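Local coordinates for hypothetical protein, IPT/TIG domain protein (Bacteroides ovatus, PDB 4HW6) that is of unknown function but probably serves as an auxiliary carbohydrate-binding protein, pairing an IPT/TIG domain with a six-bladed beta-propeller, at residues A[167-172]-A[415-420]; A[268-273]-A[296-301]; A[322-327]-A[362-367]. All blocks are in the same frame, centred on the assembly; numbering follows the deposited sequence. Where two conformers were deposited one is given.

How the contacts relate
Contact 1 is the innermost, centred about 9 Å from the centre of the chain, and both residues that touch in it are buried; contact 3, at about 18 Å, is also a buried contact, whereas contact 2, at about 25 Å, sets a buried tyrosine against an exposed aspartate. No strand is used twice: contact 1 joins two sheets, contact 2 ties an inter-sheet loop to a third, and contact 3 packs a loop on the sheet of strand 366-370. The loop closed by contact 1 encloses the other two. Contacts 1 and 3 meet where Ile418 CD1 lies 3.6 Å from Val367 CG2. Chemistry varies with place: aromatic packing in contact 1, a charged hydrogen bond in contact 2, and indole against small hydroxyl residues in contact 3.

Contact 1: residues A[167-172]-A[415-420]; sequences VDFVNQ and CFYIGD
Phe169 and Tyr417 join two sheets of the beta-propeller, meeting from opposite directions in a buried aromatic pair. Strand 415-420 belongs to the sheet in which the early strand 109-115 pairs with the late strand 425-431, the closure that seals a propeller ring, while Phe169 follows strand 164-168 of a second sheet. The tight part is small, with 71 Å² buried in total, and rests on these two side chains alone. Phe169 CE2 lies 3.6 Å from Tyr417 OH, and Phe169 CZ is 3.9 Å from Tyr417 CZ. With ring centroids 5.9 Å apart and planes inclined by 36°, the pair is neither a stack nor a T-shaped contact. In Tyr417, CG stands anti to the carbonyl carbon (chi1 -55°), which carries the phenol across toward Phe169. Its hydroxyl is hydrogen-bonded to Asp410 and its ring stacks on Phe114, so the polar end is satisfied within the core; Phe169 in turn has a cation-pi partner in Arg413.

The solvent side is different in kind. Val170 and Asn171 are exposed and do not touch strand 415-420; there the turn is held by polar bonds to Asp168, in an Asx motif. Asn171 N reaches Asp168 OD1 at 3.1 Å from above the carboxylate plane, while Asn171 ND2 donates to the syn side of Asp168 OD2 at 2.8 Å.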
loop_
_atom_site.group_PDB
_atom_site.type_symbol
_atom_site.label_atom_id
_atom_site.label_comp_id
_atom_site.label_asym_id
_atom_site.label_seq_id
_atom_site.Cartn_x
_atom_site.Cartn_y
_atom_site.Cartn_z
ATOM N N VAL A 167 -5.448 -4.078 -12.492
ATOM C CA VAL A 167 -5.549 -2.644 -12.475
ATOM C C VAL A 167 -4.408 -2.097 -13.338
ATOM O O VAL A 167 -3.234 -2.261 -13.000
ATOM C CB VAL A 167 -5.468 -2.075 -11.048
ATOM C CG1 VAL A 167 -5.547 -0.567 -11.082
ATOM C CG2 VAL A 167 -6.575 -2.646 -10.145
ATOM N N ASP A 168 -4.776 -1.456 -14.441
ATOM C CA ASP A 168 -3.855 -0.889 -15.435
ATOM C C ASP A 168 -3.867 0.626 -15.283
ATOM O O ASP A 168 -4.796 1.302 -15.731
ATOM C CB ASP A 168 -4.332 -1.319 -16.821
ATOM C CG ASP A 168 -3.509 -0.755 -17.969
ATOM O OD1 ASP A 168 -2.687 0.170 -17.796
ATOM O OD2 ASP A 168 -3.743 -1.232 -19.090
ATOM N N PHE A 169 -2.829 1.179 -14.668
ATOM C CA PHE A 169 -2.810 2.617 -14.370
ATOM C C PHE A 169 -2.620 3.486 -15.611
ATOM O O PHE A 169 -3.127 4.610 -15.670
ATOM C CB PHE A 169 -1.736 2.932 -13.319
ATOM C CG PHE A 169 -2.096 2.510 -11.921
ATOM C CD1 PHE A 169 -1.896 1.205 -11.496
ATOM C CD2 PHE A 169 -2.632 3.415 -11.017
ATOM C CE1 PHE A 169 -2.214 0.797 -10.212
ATOM C CE2 PHE A 169 -2.932 3.017 -9.720
ATOM C CZ PHE A 169 -2.738 1.706 -9.310
ATOM N N VAL A 170 -1.881 2.980 -16.605
ATOM C CA VAL A 170 -1.591 3.760 -17.811
ATOM C C VAL A 170 -2.903 3.993 -18.567
ATOM O O VAL A 170 -3.189 5.104 -18.999
ATOM C CB VAL A 170 -0.557 3.052 -18.716
ATOM C CG1 VAL A 170 -0.483 3.678 -20.114
ATOM C CG2 VAL A 170 0.814 3.066 -18.045
ATOM N N ASN A 171 -3.701 2.937 -18.703
ATOM C CA ASN A 171 -4.981 3.029 -19.410
ATOM C C ASN A 171 -6.182 3.300 -18.495
ATOM O O ASN A 171 -7.307 3.437 -18.980
ATOM C CB ASN A 171 -5.194 1.767 -20.225
ATOM C CG ASN A 171 -4.133 1.603 -21.275
ATOM O OD1 ASN A 171 -3.935 2.504 -22.067
ATOM N ND2 ASN A 171 -3.391 0.493 -21.236
ATOM N N GLN A 172 -5.932 3.387 -17.190
ATOM C CA GLN A 172 -6.982 3.642 -16.211
ATOM C C GLN A 172 -8.144 2.662 -16.436
ATOM O O GLN A 172 -9.290 3.055 -16.622
ATOM C CB GLN A 172 -7.430 5.100 -16.297
ATOM C CG GLN A 172 -6.295 6.092 -16.087
ATOM C CD GLN A 172 -6.036 6.361 -14.619
ATOM O OE1 GLN A 172 -6.876 6.948 -13.940
ATOM N NE2 GLN A 172 -4.863 5.953 -14.123
ATOM N N CYS A 415 1.316 5.567 -1.521
ATOM C CA CYS A 415 0.022 5.247 -0.907
ATOM C C CYS A 415 -0.139 3.755 -0.780
ATOM O O CYS A 415 0.515 2.993 -1.500
ATOM C CB CYS A 415 -1.114 5.846 -1.750
ATOM S SG CYS A 415 -1.189 5.222 -3.454
ATOM N N PHE A 416 -0.978 3.330 0.163
ATOM C CA PHE A 416 -1.394 1.950 0.251
ATOM C C PHE A 416 -2.700 1.735 -0.529
ATOM O O PHE A 416 -3.573 2.623 -0.541
ATOM C CB PHE A 416 -1.699 1.549 1.689
ATOM C CG PHE A 416 -0.499 1.480 2.583
ATOM C CD1 PHE A 416 -0.090 2.584 3.291
ATOM C CD2 PHE A 416 0.204 0.292 2.727
ATOM C CE1 PHE A 416 1.007 2.524 4.132
ATOM C CE2 PHE A 416 1.314 0.230 3.570
ATOM C CZ PHE A 416 1.699 1.335 4.265
ATOM N N TYR A 417 -2.856 0.542 -1.100
ATOM C CA TYR A 417 -4.164 0.048 -1.576
ATOM C C TYR A 417 -4.555 -1.108 -0.663
ATOM O O TYR A 417 -3.722 -1.971 -0.357
ATOM C CB TYR A 417 -4.145 -0.406 -3.052
ATOM C CG TYR A 417 -3.632 0.679 -3.951
ATOM C CD1 TYR A 417 -4.288 1.905 -4.035
ATOM C CD2 TYR A 417 -2.467 0.502 -4.685
ATOM C CE1 TYR A 417 -3.771 2.931 -4.799
ATOM C CE2 TYR A 417 -1.958 1.511 -5.467
ATOM C CZ TYR A 417 -2.614 2.719 -5.531
ATOM O OH TYR A 417 -2.070 3.725 -6.289
ATOM N N ILE A 418 -5.804 -1.100 -0.210
ATOM C CA ILE A 418 -6.357 -2.119 0.656
ATOM C C ILE A 418 -7.552 -2.766 -0.028
ATOM O O ILE A 418 -8.479 -2.062 -0.449
ATOM C CB ILE A 418 -6.880 -1.518 1.980
ATOM C CG1 ILE A 418 -5.795 -0.648 2.658
ATOM C CG2 ILE A 418 -7.410 -2.629 2.907
ATOM C CD1 ILE A 418 -4.563 -1.406 3.099
ATOM N N GLY A 419 -7.531 -4.093 -0.132
ATOM C CA GLY A 419 -8.662 -4.844 -0.641
ATOM C C GLY A 419 -9.622 -5.077 0.494
ATOM O O GLY A 419 -9.410 -5.945 1.362
ATOM N N ASP A 420 -10.676 -4.278 0.493
ATOM C CA ASP A 420 -11.643 -4.230 1.576
ATOM C C ASP A 420 -12.815 -5.117 1.162
ATOM O O ASP A 420 -13.813 -4.656 0.610
ATOM C CB ASP A 420 -12.026 -2.775 1.774
ATOM C CG ASP A 420 -12.830 -2.522 3.025
ATOM O OD1 ASP A 420 -12.816 -3.373 3.916
ATOM O OD2 ASP A 420 -13.398 -1.401 3.130
#

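Contact 2: residues A[268-273]-A[296-301]; sequences MMDTKG and CIYRVD
The Tyr298 ring receives Asp270 OD2 at its edge, near the ring plane, and has the ring of Tyr291 stacked against it; Cys296 SG also lies at the edge, in plane. The Asp270 carboxylate is turned almost perpendicular to the phenol, 85° between planes. Tyr298 OH donates to the syn lone pair of Asp270 OD2 over 2.6 Å, a short bond, and the same oxygen sits 3.4 Å from Tyr298 CE2. With CG lodged between the backbone N and the carbonyl carbon (chi1 67°), Asp270 aims its carboxylate from the loop at strand 296-301. The loop runs from strand 265-268 to strand 276-280, so the bond ties the link between two propeller sheets to strand 296-301, one of the two middle strands of the second.

Asp270 OD1 has its own partners: Thr271 OG1 donates to it at 2.8 Å from above the carboxylate plane, and Tyr291 OH is hydrogen-bonded to it as well. A phenylalanine in place of Tyr298 would probably leave Asp270 OD2 without its phenol donor and the carboxylate freer to turn. Three hydroxyl groups thus bind the two oxygens of one acid, which would be expected to stabilise its negative charge without a cation across this contact.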
loop_
_atom_site.group_PDB
_atom_site.type_symbol
_atom_site.label_atom_id
_atom_site.label_comp_id
_atom_site.label_asym_id
_atom_site.label_seq_id
_atom_site.Cartn_x
_atom_site.Cartn_y
_atom_site.Cartn_z
HETATM N N MSE A 268 9.974 -28.418 8.780
HETATM C CA MSE A 268 8.694 -28.758 9.414
HETATM C C MSE A 268 8.072 -27.505 10.014
HETATM O O MSE A 268 8.772 -26.590 10.460
HETATM C CB MSE A 268 8.871 -29.787 10.536
HETATM C CG MSE A 268 9.333 -31.151 10.072
HETATM SE SE MSE A 268 8.110 -31.977 8.812
HETATM C CE MSE A 268 6.396 -31.977 9.756
HETATM N N MSE A 269 6.745 -27.484 10.044
HETATM C CA MSE A 269 5.985 -26.469 10.757
HETATM C C MSE A 269 5.209 -27.144 11.877
HETATM O O MSE A 269 5.010 -28.362 11.889
HETATM C CB MSE A 269 5.029 -25.724 9.812
HETATM C CG MSE A 269 5.713 -24.677 8.955
HETATM SE SE MSE A 269 4.453 -23.776 7.755
HETATM C CE MSE A 269 3.336 -22.991 9.154
ATOM N N ASP A 270 4.771 -26.345 12.836
ATOM C CA ASP A 270 4.086 -26.886 13.994
ATOM C C ASP A 270 2.562 -27.000 13.794
ATOM O O ASP A 270 1.857 -27.473 14.682
ATOM C CB ASP A 270 4.425 -26.060 15.250
ATOM C CG ASP A 270 3.877 -24.639 15.205
ATOM O OD1 ASP A 270 3.132 -24.240 14.279
ATOM O OD2 ASP A 270 4.210 -23.891 16.143
ATOM N N THR A 271 2.085 -26.575 12.625
ATOM C CA THR A 271 0.652 -26.495 12.299
ATOM C C THR A 271 0.439 -26.819 10.830
ATOM O O THR A 271 1.237 -26.462 9.981
ATOM C CB THR A 271 0.138 -25.062 12.592
ATOM O OG1 THR A 271 0.440 -24.739 13.953
ATOM C CG2 THR A 271 -1.391 -24.900 12.369
ATOM N N LYS A 272 -0.654 -27.509 10.543
ATOM C CA LYS A 272 -1.112 -27.704 9.166
ATOM C C LYS A 272 -2.616 -27.501 9.167
ATOM O O LYS A 272 -3.205 -27.122 10.182
ATOM C CB LYS A 272 -0.759 -29.104 8.666
ATOM C CG LYS A 272 -1.379 -30.250 9.457
ATOM C CD LYS A 272 -1.073 -31.605 8.837
ATOM C CE LYS A 272 -1.667 -32.733 9.663
ATOM N NZ LYS A 272 -1.491 -34.027 8.962
ATOM N N GLY A 273 -3.250 -27.748 8.037
ATOM C CA GLY A 273 -4.714 -27.751 7.996
ATOM C C GLY A 273 -5.318 -26.368 8.098
ATOM O O GLY A 273 -6.410 -26.188 8.639
ATOM N N CYS A 296 -1.656 -15.495 14.397
ATOM C CA CYS A 296 -0.285 -15.233 14.829
ATOM C C CYS A 296 0.624 -15.173 13.624
ATOM O O CYS A 296 0.231 -15.552 12.506
ATOM C CB CYS A 296 0.163 -16.243 15.871
ATOM S SG CYS A 296 0.047 -17.937 15.325
ATOM N N ILE A 297 1.800 -14.589 13.833
ATOM C CA ILE A 297 2.808 -14.471 12.804
ATOM C C ILE A 297 4.106 -15.091 13.340
ATOM O O ILE A 297 4.535 -14.797 14.463
ATOM C CB ILE A 297 3.055 -12.995 12.394
ATOM C CG1 ILE A 297 1.782 -12.352 11.832
ATOM C CG2 ILE A 297 4.214 -12.919 11.380
ATOM C CD1 ILE A 297 1.895 -10.850 11.557
ATOM N N TYR A 298 4.711 -15.956 12.540
ATOM C CA TYR A 298 5.992 -16.559 12.857
ATOM C C TYR A 298 7.041 -16.028 11.898
ATOM O O TYR A 298 6.721 -15.470 10.826
ATOM C CB TYR A 298 5.930 -18.080 12.661
ATOM C CG TYR A 298 5.267 -18.921 13.723
ATOM C CD1 TYR A 298 3.981 -18.658 14.167
ATOM C CD2 TYR A 298 5.908 -20.056 14.225
ATOM C CE1 TYR A 298 3.353 -19.484 15.102
ATOM C CE2 TYR A 298 5.291 -20.870 15.166
ATOM C CZ TYR A 298 4.003 -20.574 15.602
ATOM O OH TYR A 298 3.386 -21.419 16.525
ATOM N N ARG A 299 8.303 -16.231 12.276
ATOM C CA ARG A 299 9.435 -15.942 11.394
ATOM C C ARG A 299 10.223 -17.222 11.109
ATOM O O ARG A 299 10.468 -18.035 12.011
ATOM C CB ARG A 299 10.344 -14.880 12.033
ATOM C CG ARG A 299 11.723 -14.740 11.386
ATOM C CD ARG A 299 12.378 -13.418 11.716
ATOM N NE ARG A 299 13.829 -13.469 11.623
ATOM C CZ ARG A 299 14.631 -12.439 11.894
ATOM N NH1 ARG A 299 14.111 -11.284 12.265
ATOM N NH2 ARG A 299 15.949 -12.561 11.807
ATOM N N VAL A 300 10.662 -17.371 9.861
ATOM C CA VAL A 300 11.537 -18.476 9.453
ATOM C C VAL A 300 12.816 -17.883 8.847
ATOM O O VAL A 300 12.779 -17.108 7.889
ATOM C CB VAL A 300 10.827 -19.466 8.516
ATOM C CG1 VAL A 300 10.257 -18.770 7.275
ATOM C CG2 VAL A 300 11.786 -20.603 8.168
ATOM N N ASP A 301 13.947 -18.186 9.458
ATOM C CA ASP A 301 15.229 -17.677 9.008
ATOM C C ASP A 301 15.781 -18.495 7.845
ATOM O O ASP A 301 15.546 -19.705 7.757
ATOM C CB ASP A 301 16.241 -17.693 10.160
ATOM C CG ASP A 301 15.930 -16.654 11.250
ATOM O OD1 ASP A 301 15.496 -15.545 10.929
ATOM O OD2 ASP A 301 16.146 -16.948 12.436
#

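Contact 3: residues A[322-327]-A[362-367]; sequences PGWVDG and RDSHTV. With EDO (1,2-ethanediol), chain G.
A G1 beta bulge opens strand 366-370 of a propeller blade, His365 and Thr366 both facing Asp361, and Trp324 packs against the turn that leads into it. The tryptophan comes from the loop that leaves strand 313-315 of one blade sheet and enters strand 327-328, an outermost strand of the next. Its CG is anti to the backbone N (chi1 179°), a setting that brings the five-membered part of the indole up to Ser364 and Thr366. Trp324 CD1 lies 3.8 Å from Ser364 CB, and Trp324 CB is 3.9 Å from that same carbon. Further along, Trp324 NE1 approaches Thr366 CG2 at 4.0 Å, the two side chains crossing at about a right angle; both neighbours meet the ring obliquely.

Carbon atoms of Ser364 and Thr366 make these touches; the indole N-H is hydrogen-bonded to Thr378 OG1, and Arg382 makes a cation-pi contact with the ring. At exposed Pro322, earlier in the same loop, O2 of an ethanediol, probably from the crystallisation liquor, donates a hydrogen bond to Pro322 O over 2.6 Å. Beside the indole, hydroxyls brace the turn into the bulge: Ser364 OG is hydrogen-bonded to Asp361 OD2 and accepts from Thr366 OG1 at 2.7 Å.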
loop_
_atom_site.group_PDB
_atom_site.type_symbol
_atom_site.label_atom_id
_atom_site.label_comp_id
_atom_site.label_asym_id
_atom_site.label_seq_id
_atom_site.Cartn_x
_atom_site.Cartn_y
_atom_site.Cartn_z
ATOM N N PRO A 322 -7.824 -15.518 19.021
ATOM C CA PRO A 322 -8.131 -14.293 18.277
ATOM C C PRO A 322 -8.475 -13.122 19.190
ATOM O O PRO A 322 -9.088 -13.293 20.253
ATOM C CB PRO A 322 -9.345 -14.695 17.426
ATOM C CG PRO A 322 -10.022 -15.756 18.249
ATOM C CD PRO A 322 -8.887 -16.534 18.861
ATOM N N GLY A 323 -8.109 -11.928 18.759
ATOM C CA GLY A 323 -8.447 -10.728 19.486
ATOM C C GLY A 323 -7.854 -9.518 18.797
ATOM O O GLY A 323 -7.074 -9.653 17.850
ATOM N N TRP A 324 -8.247 -8.343 19.277
ATOM C CA TRP A 324 -7.679 -7.082 18.822
ATOM C C TRP A 324 -7.002 -6.441 20.023
ATOM O O TRP A 324 -7.621 -5.714 20.802
ATOM C CB TRP A 324 -8.731 -6.148 18.220
ATOM C CG TRP A 324 -8.111 -4.851 17.791
ATOM C CD1 TRP A 324 -7.223 -4.668 16.805
ATOM C CD2 TRP A 324 -8.309 -3.587 18.401
ATOM N NE1 TRP A 324 -6.858 -3.353 16.724
ATOM C CE2 TRP A 324 -7.521 -2.659 17.695
ATOM C CE3 TRP A 324 -9.094 -3.141 19.474
ATOM C CZ2 TRP A 324 -7.474 -1.310 18.034
ATOM C CZ3 TRP A 324 -9.061 -1.795 19.803
ATOM C CH2 TRP A 324 -8.264 -0.893 19.068
ATOM N N VAL A 325 -5.723 -6.757 20.202
ATOM C CA VAL A 325 -4.944 -6.240 21.306
ATOM C C VAL A 325 -3.576 -5.819 20.749
ATOM O O VAL A 325 -2.798 -6.650 20.259
ATOM C CB VAL A 325 -4.772 -7.274 22.442
ATOM C CG1 VAL A 325 -3.907 -6.690 23.549
ATOM C CG2 VAL A 325 -6.126 -7.734 22.987
ATOM N N ASP A 326 -3.310 -4.514 20.779
ATOM C CA ASP A 326 -1.979 -4.024 20.414
ATOM C C ASP A 326 -1.017 -4.302 21.563
ATOM O O ASP A 326 -1.423 -4.364 22.736
ATOM C CB ASP A 326 -2.003 -2.538 20.061
ATOM C CG ASP A 326 -2.744 -2.237 18.754
ATOM O OD1 ASP A 326 -2.832 -3.088 17.872
ATOM O OD2 ASP A 326 -3.207 -1.096 18.591
ATOM N N GLY A 327 0.266 -4.467 21.249
ATOM C CA GLY A 327 1.269 -4.641 22.283
ATOM C C GLY A 327 2.500 -5.337 21.747
ATOM O O GLY A 327 2.741 -5.381 20.534
ATOM N N ARG A 362 -8.010 -9.145 9.109
ATOM C CA ARG A 362 -9.307 -9.190 8.486
ATOM C C ARG A 362 -10.457 -9.127 9.472
ATOM O O ARG A 362 -11.449 -8.395 9.256
ATOM C CB ARG A 362 -9.399 -10.444 7.612
ATOM C CG ARG A 362 -10.718 -10.632 6.892
ATOM C CD ARG A 362 -10.683 -11.893 6.057
ATOM N NE ARG A 362 -12.020 -12.313 5.614
ATOM C CZ ARG A 362 -12.501 -12.264 4.362
ATOM N NH1 ARG A 362 -11.821 -11.751 3.338
ATOM N NH2 ARG A 362 -13.724 -12.737 4.131
ATOM N N ASP A 363 -10.341 -9.853 10.565
ATOM C CA ASP A 363 -11.467 -9.991 11.487
ATOM C C ASP A 363 -11.502 -9.009 12.643
ATOM O O ASP A 363 -12.519 -8.913 13.316
ATOM C CB ASP A 363 -11.596 -11.451 11.939
ATOM C CG ASP A 363 -11.857 -12.386 10.764
ATOM O OD1 ASP A 363 -12.743 -12.109 9.955
ATOM O OD2 ASP A 363 -11.139 -13.378 10.606
ATOM N N SER A 364 -10.433 -8.222 12.826
ATOM C CA SER A 364 -10.501 -7.020 13.644
ATOM C C SER A 364 -10.799 -5.777 12.806
ATOM O O SER A 364 -11.005 -4.691 13.364
ATOM C CB SER A 364 -9.214 -6.797 14.442
ATOM O OG SER A 364 -8.156 -6.434 13.585
ATOM N N HIS A 365 -10.829 -5.956 11.480
ATOM C CA HIS A 365 -11.156 -4.912 10.494
ATOM C C HIS A 365 -10.157 -3.758 10.509
ATOM O O HIS A 365 -10.528 -2.574 10.370
ATOM C CB HIS A 365 -12.592 -4.426 10.660
ATOM C CG HIS A 365 -13.584 -5.547 10.729
ATOM N ND1 HIS A 365 -14.089 -6.159 9.598
ATOM C CD2 HIS A 365 -14.180 -6.148 11.787
ATOM C CE1 HIS A 365 -14.939 -7.100 9.962
ATOM N NE2 HIS A 365 -14.985 -7.144 11.284
ATOM N N THR A 366 -8.875 -4.107 10.616
ATOM C CA THR A 366 -7.821 -3.117 10.691
ATOM C C THR A 366 -6.659 -3.409 9.748
ATOM O O THR A 366 -6.453 -4.545 9.272
ATOM C CB THR A 366 -7.267 -3.008 12.131
ATOM O OG1 THR A 366 -6.810 -4.301 12.569
ATOM C CG2 THR A 366 -8.332 -2.494 13.092
ATOM N N VAL A 367 -5.896 -2.362 9.488
ATOM C CA VAL A 367 -4.551 -2.470 8.978
ATOM C C VAL A 367 -3.633 -2.244 10.185
ATOM O O VAL A 367 -3.803 -1.268 10.934
ATOM C CB VAL A 367 -4.266 -1.439 7.870
ATOM C CG1 VAL A 367 -2.811 -1.552 7.395
ATOM C CG2 VAL A 367 -5.234 -1.632 6.677
HETATM C C1 EDO G . -13.655 -11.928 20.208
HETATM O O1 EDO G . -14.536 -13.043 20.457
HETATM C C2 EDO G . -12.280 -12.438 19.784
HETATM O O2 EDO G . -11.646 -13.101 20.889
#